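Local coordinates for DNA mismatch repair protein MLH3 (Saccharomyces cerevisiae S288C, PDB 6RMN) that takes part in DNA mismatch repair within the MutLbeta heterodimer, correcting insertion-deletion loops, and is represented here by its zinc-binding C-terminal region, at residues A90-F93 with K94-S98; K136-L139 with K140-L144; K171-W174 with W175-S178; C180-T183 with V184-E187; T205-E208 with C209-L212. All coordinates share one frame; numbering follows the deposited sequence.

Interaction 1. Residues A90-F93 with K94-S98; sequences ADLF and KHYQS
Leu92 and Tyr96 meet one turn apart on helix 87-101. The methyl CD1 of Leu92 lies at the edge of the Tyr96 ring, in its plane, with CD1 3.8 Å from Tyr96 CE2. The same ring flank comes near the backbone: Tyr96 CD2 is 3.4 Å from Leu92 O. Tyr96 has CG anti to its carbonyl carbon (chi1 -68°), which turns the ring back along the helix toward Leu92. One face of this ring is covered by His95, whose ND1 sits 3.3 Å above the plane, over the centre.

The backbone holds these groups in place. Lys94 N bonds to Ala90 O and His95 N to Asp91 O, each at 2.9 Å. Tyr96 N reaches Leu92 O at 3.2 Å and makes a second, weak bond to Phe93 O. Phe93 O also bonds to the hydroxyl of Tyr107. The Phe93 ring stands edge-to-face with that of Tyr107, while Leu92 and Tyr96 touch helix 136-151.

Asp91 OD1 and Lys94 NZ are 6.0 Å apart, too far for a salt bridge, so any attraction between the opposite charges is probably weak. The side-chain contact is therefore mainly apolar, and its polar strength comes from the helix backbone.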
loop_
_atom_site.group_PDB
_atom_site.type_symbol
_atom_site.label_atom_id
_atom_site.label_comp_id
_atom_site.label_asym_id
_atom_site.label_seq_id
_atom_site.Cartn_x
_atom_site.Cartn_y
_atom_site.Cartn_z
ATOM N N ALA B 90 18.218 -42.640 -33.249
ATOM C CA ALA B 90 18.709 -43.710 -32.382
ATOM C C ALA B 90 20.119 -43.402 -31.872
ATOM O O ALA B 90 20.392 -43.637 -30.697
ATOM C CB ALA B 90 18.694 -45.039 -33.128
ATOM N N ASP B 91 20.997 -42.854 -32.746
ATOM C CA ASP B 91 22.365 -42.456 -32.401
ATOM C C ASP B 91 22.339 -41.270 -31.430
ATOM O O ASP B 91 23.086 -41.270 -30.448
ATOM C CB ASP B 91 23.179 -42.129 -33.670
ATOM C CG ASP B 91 23.477 -43.314 -34.596
ATOM O OD1 ASP B 91 22.962 -44.435 -34.331
ATOM O OD2 ASP B 91 24.217 -43.121 -35.590
ATOM N N LEU B 92 21.437 -40.294 -31.676
ATOM C CA LEU B 92 21.208 -39.113 -30.839
ATOM C C LEU B 92 20.759 -39.525 -29.423
ATOM O O LEU B 92 21.293 -38.998 -28.449
ATOM C CB LEU B 92 20.172 -38.193 -31.514
ATOM C CG LEU B 92 19.924 -36.795 -30.945
ATOM C CD1 LEU B 92 21.200 -35.966 -30.883
ATOM C CD2 LEU B 92 18.906 -36.063 -31.789
ATOM N N PHE B 93 19.835 -40.504 -29.312
ATOM C CA PHE B 93 19.378 -41.020 -28.017
ATOM C C PHE B 93 20.454 -41.842 -27.307
ATOM O O PHE B 93 20.594 -41.750 -26.083
ATOM C CB PHE B 93 18.056 -41.798 -28.135
ATOM C CG PHE B 93 16.834 -40.921 -28.292
ATOM C CD1 PHE B 93 16.484 -40.005 -27.305
ATOM C CD2 PHE B 93 16.007 -41.047 -29.402
ATOM C CE1 PHE B 93 15.365 -39.187 -27.459
ATOM C CE2 PHE B 93 14.876 -40.239 -29.546
ATOM C CZ PHE B 93 14.559 -39.319 -28.572
ATOM N N LYS B 94 21.243 -42.607 -28.083
ATOM C CA LYS B 94 22.371 -43.407 -27.585
ATOM C C LYS B 94 23.404 -42.477 -26.937
ATOM O O LYS B 94 23.872 -42.750 -25.829
ATOM C CB LYS B 94 23.016 -44.204 -28.733
ATOM C CG LYS B 94 23.440 -45.609 -28.332
ATOM C CD LYS B 94 23.917 -46.408 -29.539
ATOM C CE LYS B 94 24.174 -47.857 -29.202
ATOM N NZ LYS B 94 24.610 -48.633 -30.396
ATOM N N HIS B 95 23.694 -41.348 -27.615
ATOM C CA HIS B 95 24.620 -40.302 -27.198
ATOM C C HIS B 95 24.188 -39.609 -25.909
ATOM O O HIS B 95 25.051 -39.296 -25.092
ATOM C CB HIS B 95 24.769 -39.262 -28.331
ATOM C CG HIS B 95 25.850 -38.248 -28.124
ATOM N ND1 HIS B 95 25.654 -37.133 -27.330
ATOM C CD2 HIS B 95 27.091 -38.186 -28.660
ATOM C CE1 HIS B 95 26.778 -36.440 -27.393
ATOM N NE2 HIS B 95 27.674 -37.032 -28.183
ATOM N N TYR B 96 22.873 -39.337 -25.735
ATOM C CA TYR B 96 22.380 -38.603 -24.562
ATOM C C TYR B 96 21.621 -39.453 -23.520
ATOM O O TYR B 96 20.973 -38.877 -22.649
ATOM C CB TYR B 96 21.538 -37.391 -25.003
ATOM C CG TYR B 96 22.349 -36.312 -25.688
ATOM C CD1 TYR B 96 23.340 -35.611 -25.002
ATOM C CD2 TYR B 96 22.112 -35.970 -27.017
ATOM C CE1 TYR B 96 24.073 -34.603 -25.620
ATOM C CE2 TYR B 96 22.844 -34.963 -27.647
ATOM C CZ TYR B 96 23.827 -34.285 -26.944
ATOM O OH TYR B 96 24.563 -33.301 -27.558
ATOM N N GLN B 97 21.763 -40.800 -23.553
ATOM C CA GLN B 97 21.117 -41.710 -22.587
ATOM C C GLN B 97 21.396 -41.327 -21.118
ATOM O O GLN B 97 20.472 -41.267 -20.310
ATOM C CB GLN B 97 21.520 -43.168 -22.869
ATOM C CG GLN B 97 20.697 -44.191 -22.094
ATOM C CD GLN B 97 21.310 -45.557 -22.144
ATOM O OE1 GLN B 97 21.243 -46.251 -23.158
ATOM N NE2 GLN B 97 21.918 -45.974 -21.045
ATOM N N SER B 98 22.669 -41.041 -20.806
ATOM C CA SER B 98 23.206 -40.627 -19.501
ATOM C C SER B 98 22.560 -39.322 -19.024
ATOM O O SER B 98 22.228 -39.185 -17.838
ATOM C CB SER B 98 24.718 -40.444 -19.604
ATOM O OG SER B 98 25.049 -39.545 -20.653
#

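Interaction 2. Residues K136-L139 with K140-L144; sequences KDYL and KMVLL
Val142 lies over one face of the Tyr138 ring. Its methyl CG2 is 3.9 Å from the centroid of the Tyr138 ring and 30° off the normal, a CH-pi contact. The methyl is displaced toward the phenol end, with Val142 CG2 3.5 Å from Tyr138 CZ. The ring reaches forward along the helix because CG of Tyr138 is anti to the backbone N (chi1 170°). An alanine here would remove the ring and is likely to leave the Val142 methyl without its aromatic cover.

Leu139 and Leu143 make a looser pair at an oblique angle, with Leu139 CG 4.1 Å from Leu143 CD1. Backbone bonds run beneath both pairs: Val142 N to Tyr138 O at 3.1 Å and Leu143 N to Leu139 O at 3.0 Å. The extended chain of Lys140 carries NZ to a hydrogen bond with Glu84 O.

Helix 136-151 is packed on several sides. Tyr138 and Val142 touch helices 126-132 and 183-196. Leu139 rests on helix 126-132 and on Ile83 of strand 82-85, and Leu143 meets helix 87-101.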
loop_
_atom_site.group_PDB
_atom_site.type_symbol
_atom_site.label_atom_id
_atom_site.label_comp_id
_atom_site.label_asym_id
_atom_site.label_seq_id
_atom_site.Cartn_x
_atom_site.Cartn_y
_atom_site.Cartn_z
ATOM N N LYS B 136 2.291 -41.983 -27.448
ATOM C CA LYS B 136 3.660 -42.273 -27.900
ATOM C C LYS B 136 4.243 -41.216 -28.841
ATOM O O LYS B 136 5.440 -40.939 -28.770
ATOM C CB LYS B 136 3.748 -43.666 -28.529
ATOM C CG LYS B 136 3.814 -44.786 -27.505
ATOM C CD LYS B 136 3.664 -46.149 -28.157
ATOM C CE LYS B 136 3.351 -47.205 -27.130
ATOM N NZ LYS B 136 3.335 -48.567 -27.727
ATOM N N ASP B 137 3.398 -40.622 -29.710
ATOM C CA ASP B 137 3.770 -39.562 -30.659
ATOM C C ASP B 137 4.176 -38.283 -29.908
ATOM O O ASP B 137 5.085 -37.570 -30.342
ATOM C CB ASP B 137 2.603 -39.252 -31.619
ATOM C CG ASP B 137 1.795 -40.458 -32.065
ATOM O OD1 ASP B 137 2.394 -41.385 -32.668
ATOM O OD2 ASP B 137 0.558 -40.474 -31.811
ATOM N N TYR B 138 3.489 -38.000 -28.783
ATOM C CA TYR B 138 3.759 -36.851 -27.932
ATOM C C TYR B 138 5.127 -37.004 -27.243
ATOM O O TYR B 138 5.918 -36.058 -27.236
ATOM C CB TYR B 138 2.634 -36.657 -26.883
ATOM C CG TYR B 138 3.001 -35.622 -25.841
ATOM C CD1 TYR B 138 2.922 -34.261 -26.125
ATOM C CD2 TYR B 138 3.522 -36.001 -24.603
ATOM C CE1 TYR B 138 3.333 -33.302 -25.200
ATOM C CE2 TYR B 138 3.958 -35.048 -23.677
ATOM C CZ TYR B 138 3.849 -33.701 -23.979
ATOM O OH TYR B 138 4.297 -32.750 -23.107
ATOM N N LEU B 139 5.365 -38.177 -26.621
ATOM C CA LEU B 139 6.570 -38.493 -25.867
ATOM C C LEU B 139 7.819 -38.416 -26.743
ATOM O O LEU B 139 8.803 -37.813 -26.321
ATOM C CB LEU B 139 6.428 -39.869 -25.183
ATOM C CG LEU B 139 7.547 -40.309 -24.229
ATOM C CD1 LEU B 139 7.749 -39.308 -23.100
ATOM C CD2 LEU B 139 7.248 -41.665 -23.660
ATOM N N LYS B 140 7.755 -38.975 -27.973
ATOM C CA LYS B 140 8.854 -38.927 -28.941
ATOM C C LYS B 140 9.213 -37.459 -29.240
ATOM O O LYS B 140 10.387 -37.087 -29.128
ATOM C CB LYS B 140 8.490 -39.673 -30.237
ATOM C CG LYS B 140 9.644 -39.736 -31.237
ATOM C CD LYS B 140 9.264 -40.422 -32.528
ATOM C CE LYS B 140 10.449 -40.539 -33.455
ATOM N NZ LYS B 140 10.116 -41.281 -34.701
ATOM N N MET B 141 8.197 -36.630 -29.572
ATOM C CA MET B 141 8.366 -35.212 -29.882
ATOM C C MET B 141 9.073 -34.459 -28.753
ATOM O O MET B 141 9.977 -33.669 -29.019
ATOM C CB MET B 141 7.010 -34.558 -30.190
ATOM C CG MET B 141 7.134 -33.250 -30.919
ATOM S SD MET B 141 6.234 -31.918 -30.108
ATOM C CE MET B 141 7.552 -31.219 -29.017
ATOM N N VAL B 142 8.675 -34.737 -27.505
ATOM C CA VAL B 142 9.169 -34.101 -26.284
ATOM C C VAL B 142 10.630 -34.497 -25.986
ATOM O O VAL B 142 11.423 -33.628 -25.642
ATOM C CB VAL B 142 8.168 -34.371 -25.132
ATOM C CG1 VAL B 142 8.842 -34.512 -23.780
ATOM C CG2 VAL B 142 7.121 -33.279 -25.092
ATOM N N LEU B 143 10.985 -35.769 -26.163
ATOM C CA LEU B 143 12.347 -36.269 -25.957
ATOM C C LEU B 143 13.310 -35.788 -27.068
ATOM O O LEU B 143 14.441 -35.402 -26.761
ATOM C CB LEU B 143 12.358 -37.808 -25.803
ATOM C CG LEU B 143 11.508 -38.378 -24.634
ATOM C CD1 LEU B 143 11.634 -39.882 -24.551
ATOM C CD2 LEU B 143 11.871 -37.760 -23.305
ATOM N N LEU B 144 12.840 -35.765 -28.338
ATOM C CA LEU B 144 13.614 -35.272 -29.480
ATOM C C LEU B 144 13.932 -33.795 -29.323
ATOM O O LEU B 144 15.057 -33.396 -29.615
ATOM C CB LEU B 144 12.883 -35.491 -30.811
ATOM C CG LEU B 144 13.044 -36.851 -31.449
ATOM C CD1 LEU B 144 12.004 -37.052 -32.515
ATOM C CD2 LEU B 144 14.445 -37.041 -32.034
#

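Interaction 3. Residues K171-W174 with W175-S178; sequences KLYW and WKYS
Tyr173, Trp174 and Trp175 form an aromatic cluster in the loop that leads to helix 183-196. The two tryptophans are edge-to-face, T-shaped. The edge of Trp175 points at the face of Trp174, with their five-membered rings 4.9 Å apart between centroids and planes at 83°. Trp175 CD1 makes the approach, 3.7 Å from Trp174 NE1. Trp175 CB sits almost squarely over the six-membered ring of Trp174, 3.9 Å from its centroid. In Trp174, CG sits between the backbone N and the carbonyl carbon (chi1 63°), which folds the indole over the start of the next residue, with Trp174 CG 3.2 Å from Trp175 N.

Tyr173 comes to the Trp175 indole through its CB, which lies over one face, 4.0 Å from the centroid of the six-membered ring. The two aromatic side chains run alongside each other, their planes oblique. Lys176 extends beside Tyr173. At the other end, Ser178 OG lies at the edge of the Trp174 ring, 3.3 Å from Trp174 CZ3.

Two backbone bonds shape the loop: Lys176 N to Tyr173 O at 3.0 Å and Tyr177 N to Trp174 O at 3.1 Å. Trp175 also stacks with His220, and Trp174 rests on helix 48-69. The two i+3 to i bonds close overlapping beta turns, 173-176 and 174-177, and the aromatic cluster sits on them at the surface.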
loop_
_atom_site.group_PDB
_atom_site.type_symbol
_atom_site.label_atom_id
_atom_site.label_comp_id
_atom_site.label_asym_id
_atom_site.label_seq_id
_atom_site.Cartn_x
_atom_site.Cartn_y
_atom_site.Cartn_z
ATOM N N LYS B 171 24.816 -24.351 0.124
ATOM C CA LYS B 171 23.431 -24.191 -0.324
ATOM C C LYS B 171 23.261 -24.354 -1.839
ATOM O O LYS B 171 24.160 -24.002 -2.613
ATOM C CB LYS B 171 22.834 -22.853 0.151
ATOM C CG LYS B 171 22.411 -22.860 1.615
ATOM C CD LYS B 171 21.789 -21.536 2.029
ATOM C CE LYS B 171 21.291 -21.549 3.454
ATOM N NZ LYS B 171 20.440 -20.368 3.750
ATOM N N LEU B 172 22.092 -24.894 -2.249
ATOM C CA LEU B 172 21.711 -25.143 -3.642
ATOM C C LEU B 172 20.947 -23.945 -4.191
ATOM O O LEU B 172 19.835 -23.650 -3.728
ATOM C CB LEU B 172 20.829 -26.405 -3.733
ATOM C CG LEU B 172 20.775 -27.156 -5.071
ATOM C CD1 LEU B 172 20.509 -28.621 -4.831
ATOM C CD2 LEU B 172 19.694 -26.602 -6.000
ATOM N N TYR B 173 21.546 -23.261 -5.178
ATOM C CA TYR B 173 20.907 -22.134 -5.843
ATOM C C TYR B 173 20.337 -22.696 -7.130
ATOM O O TYR B 173 21.062 -22.865 -8.114
ATOM C CB TYR B 173 21.894 -20.978 -6.079
ATOM C CG TYR B 173 22.566 -20.489 -4.813
ATOM C CD1 TYR B 173 21.943 -19.565 -3.979
ATOM C CD2 TYR B 173 23.826 -20.956 -4.444
ATOM C CE1 TYR B 173 22.557 -19.115 -2.809
ATOM C CE2 TYR B 173 24.449 -20.515 -3.277
ATOM C CZ TYR B 173 23.811 -19.593 -2.463
ATOM O OH TYR B 173 24.428 -19.153 -1.316
ATOM N N TRP B 174 19.042 -23.081 -7.082
ATOM C CA TRP B 174 18.316 -23.711 -8.186
ATOM C C TRP B 174 18.500 -22.971 -9.510
ATOM O O TRP B 174 18.619 -23.618 -10.549
ATOM C CB TRP B 174 16.813 -23.900 -7.846
ATOM C CG TRP B 174 16.080 -22.608 -7.634
ATOM C CD1 TRP B 174 15.962 -21.914 -6.464
ATOM C CD2 TRP B 174 15.475 -21.790 -8.648
ATOM N NE1 TRP B 174 15.300 -20.728 -6.681
ATOM C CE2 TRP B 174 14.993 -20.623 -8.012
ATOM C CE3 TRP B 174 15.324 -21.914 -10.042
ATOM C CZ2 TRP B 174 14.371 -19.591 -8.718
ATOM C CZ3 TRP B 174 14.701 -20.891 -10.740
ATOM C CH2 TRP B 174 14.213 -19.756 -10.077
ATOM N N TRP B 175 18.569 -21.620 -9.459
ATOM C CA TRP B 175 18.688 -20.750 -10.625
ATOM C C TRP B 175 20.036 -20.843 -11.354
ATOM O O TRP B 175 20.141 -20.367 -12.487
ATOM C CB TRP B 175 18.344 -19.309 -10.273
ATOM C CG TRP B 175 18.903 -18.836 -8.971
ATOM C CD1 TRP B 175 18.272 -18.816 -7.761
ATOM C CD2 TRP B 175 20.198 -18.263 -8.761
ATOM N NE1 TRP B 175 19.100 -18.277 -6.805
ATOM C CE2 TRP B 175 20.285 -17.915 -7.395
ATOM C CE3 TRP B 175 21.278 -17.961 -9.609
ATOM C CZ2 TRP B 175 21.409 -17.287 -6.854
ATOM C CZ3 TRP B 175 22.400 -17.353 -9.072
ATOM C CH2 TRP B 175 22.462 -17.022 -7.709
ATOM N N LYS B 176 21.041 -21.490 -10.738
ATOM C CA LYS B 176 22.339 -21.710 -11.368
ATOM C C LYS B 176 22.257 -22.914 -12.329
ATOM O O LYS B 176 23.179 -23.134 -13.110
ATOM C CB LYS B 176 23.436 -21.923 -10.308
ATOM C CG LYS B 176 23.801 -20.639 -9.583
ATOM C CD LYS B 176 24.890 -20.812 -8.554
ATOM C CE LYS B 176 25.243 -19.470 -7.950
ATOM N NZ LYS B 176 26.393 -19.558 -7.010
ATOM N N TYR B 177 21.144 -23.672 -12.267
ATOM C CA TYR B 177 20.862 -24.880 -13.048
ATOM C C TYR B 177 19.562 -24.747 -13.844
ATOM O O TYR B 177 19.208 -25.657 -14.593
ATOM C CB TYR B 177 20.742 -26.090 -12.104
ATOM C CG TYR B 177 21.944 -26.315 -11.224
ATOM C CD1 TYR B 177 22.017 -25.754 -9.952
ATOM C CD2 TYR B 177 22.997 -27.123 -11.642
ATOM C CE1 TYR B 177 23.126 -25.960 -9.131
ATOM C CE2 TYR B 177 24.105 -27.350 -10.826
ATOM C CZ TYR B 177 24.170 -26.759 -9.573
ATOM O OH TYR B 177 25.270 -26.973 -8.771
ATOM N N SER B 178 18.841 -23.633 -13.651
ATOM C CA SER B 178 17.556 -23.295 -14.274
ATOM C C SER B 178 17.552 -23.446 -15.809
ATOM O O SER B 178 16.561 -23.912 -16.378
ATOM C CB SER B 178 17.156 -21.873 -13.887
ATOM O OG SER B 178 15.751 -21.778 -13.741
#

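Interaction 4. Residues C180-T183 with V184-E187; sequences CVPT and VFHE
Pro182 and Phe185 meet at the start of helix 183-196, where Pro182 holds the N-cap position. This is the tight, buried part. The proline ring lies at the edge of the Phe185 ring, with Pro182 CG 3.6 Å from Phe185 CD2. Both side chains point the same way. Phe185 has CG anti to its carbonyl carbon (chi1 -73°), which swings the ring back beside the proline. Val181 crosses at about a right angle, its CG1 3.6 Å from Phe185 CB. An alanine in place of Phe185 would remove the ring and would probably open a gap beside Pro182 and Met127.

The carbonyl of Pro182 accepts two backbone bonds. Phe185 N approaches at 2.9 Å from above the carbonyl plane. His186 N is farther, 3.3 Å from Pro182 O, but lies in that plane.

Around this part, Pro182 touches Trp103 and His146, and Val181 packs on helix 48-69. The His186 ring is edge-to-face with Phe61 of that helix.

The Thr183 and Glu187 side is more open to solvent, with Glu187 exposed. Here the side chains meet lightly and without a side-chain hydrogen bond. The backbone does the joining, through Glu187 N to Thr183 O at 3.0 Å. Beside that bond, the methyl CG2 of Thr183 stands 3.4 Å from Glu187 OE2.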
loop_
_atom_site.group_PDB
_atom_site.type_symbol
_atom_site.label_atom_id
_atom_site.label_comp_id
_atom_site.label_asym_id
_atom_site.label_seq_id
_atom_site.Cartn_x
_atom_site.Cartn_y
_atom_site.Cartn_z
ATOM N N CYS B 180 19.298 -25.594 -17.682
ATOM C CA CYS B 180 19.411 -27.024 -18.037
ATOM C C CYS B 180 18.087 -27.747 -18.059
ATOM O O CYS B 180 17.997 -28.841 -18.599
ATOM C CB CYS B 180 20.368 -27.728 -17.087
ATOM S SG CYS B 180 21.927 -26.864 -16.850
ATOM N N VAL B 181 17.093 -27.195 -17.390
ATOM C CA VAL B 181 15.789 -27.815 -17.269
ATOM C C VAL B 181 15.124 -27.993 -18.640
ATOM O O VAL B 181 14.929 -26.991 -19.322
ATOM C CB VAL B 181 14.913 -27.042 -16.258
ATOM C CG1 VAL B 181 13.519 -27.646 -16.171
ATOM C CG2 VAL B 181 15.576 -27.005 -14.885
ATOM N N PRO B 182 14.803 -29.242 -19.082
ATOM C CA PRO B 182 14.131 -29.408 -20.386
ATOM C C PRO B 182 12.857 -28.559 -20.502
ATOM O O PRO B 182 12.160 -28.380 -19.508
ATOM C CB PRO B 182 13.835 -30.910 -20.441
ATOM C CG PRO B 182 14.858 -31.520 -19.544
ATOM C CD PRO B 182 15.004 -30.547 -18.422
ATOM N N THR B 183 12.586 -28.011 -21.714
ATOM C CA THR B 183 11.432 -27.158 -22.029
ATOM C C THR B 183 10.103 -27.761 -21.542
ATOM O O THR B 183 9.263 -27.027 -21.023
ATOM C CB THR B 183 11.416 -26.807 -23.535
ATOM O OG1 THR B 183 12.664 -26.203 -23.880
ATOM C CG2 THR B 183 10.274 -25.856 -23.922
ATOM N N VAL B 184 9.935 -29.093 -21.682
ATOM C CA VAL B 184 8.722 -29.793 -21.241
ATOM C C VAL B 184 8.522 -29.678 -19.721
ATOM O O VAL B 184 7.385 -29.592 -19.279
ATOM C CB VAL B 184 8.645 -31.258 -21.749
ATOM C CG1 VAL B 184 9.756 -32.132 -21.152
ATOM C CG2 VAL B 184 7.257 -31.861 -21.492
ATOM N N PHE B 185 9.615 -29.660 -18.934
ATOM C CA PHE B 185 9.527 -29.535 -17.486
ATOM C C PHE B 185 9.116 -28.109 -17.094
ATOM O O PHE B 185 8.211 -27.942 -16.286
ATOM C CB PHE B 185 10.817 -30.000 -16.807
ATOM C CG PHE B 185 11.001 -31.495 -16.818
ATOM C CD1 PHE B 185 10.352 -32.299 -15.898
ATOM C CD2 PHE B 185 11.842 -32.100 -17.736
ATOM C CE1 PHE B 185 10.524 -33.691 -15.916
ATOM C CE2 PHE B 185 12.018 -33.489 -17.750
ATOM C CZ PHE B 185 11.354 -34.274 -16.844
ATOM N N HIS B 186 9.718 -27.099 -17.744
ATOM C CA HIS B 186 9.431 -25.670 -17.615
ATOM C C HIS B 186 7.932 -25.414 -17.836
ATOM O O HIS B 186 7.284 -24.789 -16.994
ATOM C CB HIS B 186 10.220 -24.922 -18.699
ATOM C CG HIS B 186 11.106 -23.840 -18.193
ATOM N ND1 HIS B 186 10.589 -22.719 -17.558
ATOM C CD2 HIS B 186 12.447 -23.707 -18.303
ATOM C CE1 HIS B 186 11.631 -21.953 -17.288
ATOM N NE2 HIS B 186 12.774 -22.510 -17.710
ATOM N N GLU B 187 7.386 -25.942 -18.958
ATOM C CA GLU B 187 5.982 -25.852 -19.371
ATOM C C GLU B 187 5.052 -26.424 -18.321
ATOM O O GLU B 187 4.067 -25.768 -17.973
ATOM C CB GLU B 187 5.772 -26.544 -20.721
ATOM C CG GLU B 187 6.329 -25.759 -21.904
ATOM C CD GLU B 187 6.402 -26.459 -23.254
ATOM O OE1 GLU B 187 6.019 -27.648 -23.352
ATOM O OE2 GLU B 187 6.852 -25.803 -24.222
#

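Interaction 5. Residues T205-E208 with C209-L212; sequences TRQE and CIIL
The Arg206 guanidinium has the methyl CD1 of Ile210 on one face, 3.5 Å above the plane and offset toward the rim. The closest approach is between Arg206 NH2 and Ile210 CD1, at 3.6 Å. A bend in the arginine chain at chi3 (90°) turns the flat group over the isoleucine, so the contact uses its face. The amide of Gln207 makes a lighter contact, with Gln207 OE1 4.1 Å from Ile211 CD1. The Glu208 carboxylate is met at OE1 by Thr205 N, at 3.0 Å. That donor comes from the anti side, 28° out of the carboxylate plane.

The return bond runs from Glu208 N to Thr205 OG1 at 3.2 Å. Thr205 and Glu208 thus each use a side chain to bind the other's backbone N-H. The helical bonding continues with Cys209 N to Thr205 O at 3.1 Å and Ile210 N to Arg206 O at 2.8 Å.

Cys209 is buried against strands 18-23 and 27-31, and Leu212 touches helix 48-69. Arg206, Gln207 and Ile211 are on the exposed side. The paired bonds between Thr205 and Glu208 are the capping box, a motif typical of helix N-termini, and here it starts helix 206-216.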
loop_
_atom_site.group_PDB
_atom_site.type_symbol
_atom_site.label_atom_id
_atom_site.label_comp_id
_atom_site.label_asym_id
_atom_site.label_seq_id
_atom_site.Cartn_x
_atom_site.Cartn_y
_atom_site.Cartn_z
ATOM N N THR B 205 -6.896 -9.712 1.956
ATOM C CA THR B 205 -6.828 -8.815 3.118
ATOM C C THR B 205 -5.465 -8.107 3.057
ATOM O O THR B 205 -4.578 -8.598 2.364
ATOM C CB THR B 205 -6.974 -9.606 4.423
ATOM O OG1 THR B 205 -5.874 -10.498 4.554
ATOM C CG2 THR B 205 -8.283 -10.373 4.513
ATOM N N ARG B 206 -5.279 -6.966 3.761
ATOM C CA ARG B 206 -3.975 -6.272 3.755
ATOM C C ARG B 206 -2.859 -7.231 4.236
ATOM O O ARG B 206 -1.779 -7.233 3.665
ATOM C CB ARG B 206 -4.009 -4.976 4.611
ATOM C CG ARG B 206 -2.920 -3.974 4.216
ATOM C CD ARG B 206 -2.956 -2.705 5.038
ATOM N NE ARG B 206 -2.116 -2.827 6.228
ATOM C CZ ARG B 206 -0.909 -2.285 6.360
ATOM N NH1 ARG B 206 -0.393 -1.548 5.385
ATOM N NH2 ARG B 206 -0.213 -2.467 7.476
ATOM N N GLN B 207 -3.153 -8.067 5.249
ATOM C CA GLN B 207 -2.240 -9.059 5.805
ATOM C C GLN B 207 -1.802 -10.095 4.747
ATOM O O GLN B 207 -0.606 -10.404 4.661
ATOM C CB GLN B 207 -2.857 -9.723 7.053
ATOM C CG GLN B 207 -1.867 -10.490 7.954
ATOM C CD GLN B 207 -0.602 -9.721 8.299
ATOM O OE1 GLN B 207 0.512 -10.102 7.901
ATOM N NE2 GLN B 207 -0.746 -8.616 9.031
ATOM N N GLU B 208 -2.740 -10.585 3.911
ATOM C CA GLU B 208 -2.404 -11.530 2.832
ATOM C C GLU B 208 -1.510 -10.852 1.786
ATOM O O GLU B 208 -0.582 -11.486 1.295
ATOM C CB GLU B 208 -3.660 -12.146 2.186
ATOM C CG GLU B 208 -4.488 -13.016 3.119
ATOM C CD GLU B 208 -5.837 -13.476 2.582
ATOM O OE1 GLU B 208 -6.504 -12.702 1.855
ATOM O OE2 GLU B 208 -6.236 -14.616 2.910
ATOM N N CYS B 209 -1.776 -9.571 1.470
ATOM C CA CYS B 209 -0.986 -8.711 0.558
ATOM C C CYS B 209 0.434 -8.484 1.110
ATOM O O CYS B 209 1.392 -8.480 0.345
ATOM C CB CYS B 209 -1.693 -7.378 0.314
ATOM S SG CYS B 209 -3.286 -7.530 -0.538
ATOM N N ILE B 210 0.559 -8.294 2.435
ATOM C CA ILE B 210 1.844 -8.106 3.100
ATOM C C ILE B 210 2.710 -9.352 2.903
ATOM O O ILE B 210 3.855 -9.220 2.473
ATOM C CB ILE B 210 1.683 -7.650 4.588
ATOM C CG1 ILE B 210 1.185 -6.188 4.638
ATOM C CG2 ILE B 210 3.005 -7.809 5.389
ATOM C CD1 ILE B 210 0.583 -5.685 6.007
ATOM N N ILE B 211 2.146 -10.551 3.180
ATOM C CA ILE B 211 2.801 -11.859 3.016
ATOM C C ILE B 211 3.226 -12.081 1.550
ATOM O O ILE B 211 4.368 -12.490 1.300
ATOM C CB ILE B 211 1.891 -13.009 3.541
ATOM C CG1 ILE B 211 1.783 -12.976 5.071
ATOM C CG2 ILE B 211 2.376 -14.374 3.044
ATOM C CD1 ILE B 211 0.494 -13.495 5.630
ATOM N N LEU B 212 2.302 -11.815 0.597
ATOM C CA LEU B 212 2.564 -11.956 -0.834
ATOM C C LEU B 212 3.760 -11.125 -1.305
ATOM O O LEU B 212 4.625 -11.670 -1.977
ATOM C CB LEU B 212 1.310 -11.639 -1.676
ATOM C CG LEU B 212 0.284 -12.759 -1.822
ATOM C CD1 LEU B 212 -1.002 -12.231 -2.404
ATOM C CD2 LEU B 212 0.802 -13.885 -2.701
#

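Interactions 1, 2 and 4 form a chain of touching contacts. Phe93 CE1 of interaction 1 is 3.7 Å from Leu143 CB of interaction 2. Interaction 2 in turn meets interaction 4, where Val142 CG1 is 3.7 Å from Val184 CG1. Interaction 3 joins this group only loosely, through Ser178 and His186. Interaction 5 stands apart, its centre about 49 Å from that of interaction 1, on the opposite side of the chain's centre. The two zinc ions, bound by His49, Glu53, Cys194, Cys225 and His227, involve none of the five contacts directly. The His186 side chain is about 11 Å from a zinc ion, and that of Leu212 about 13 Å.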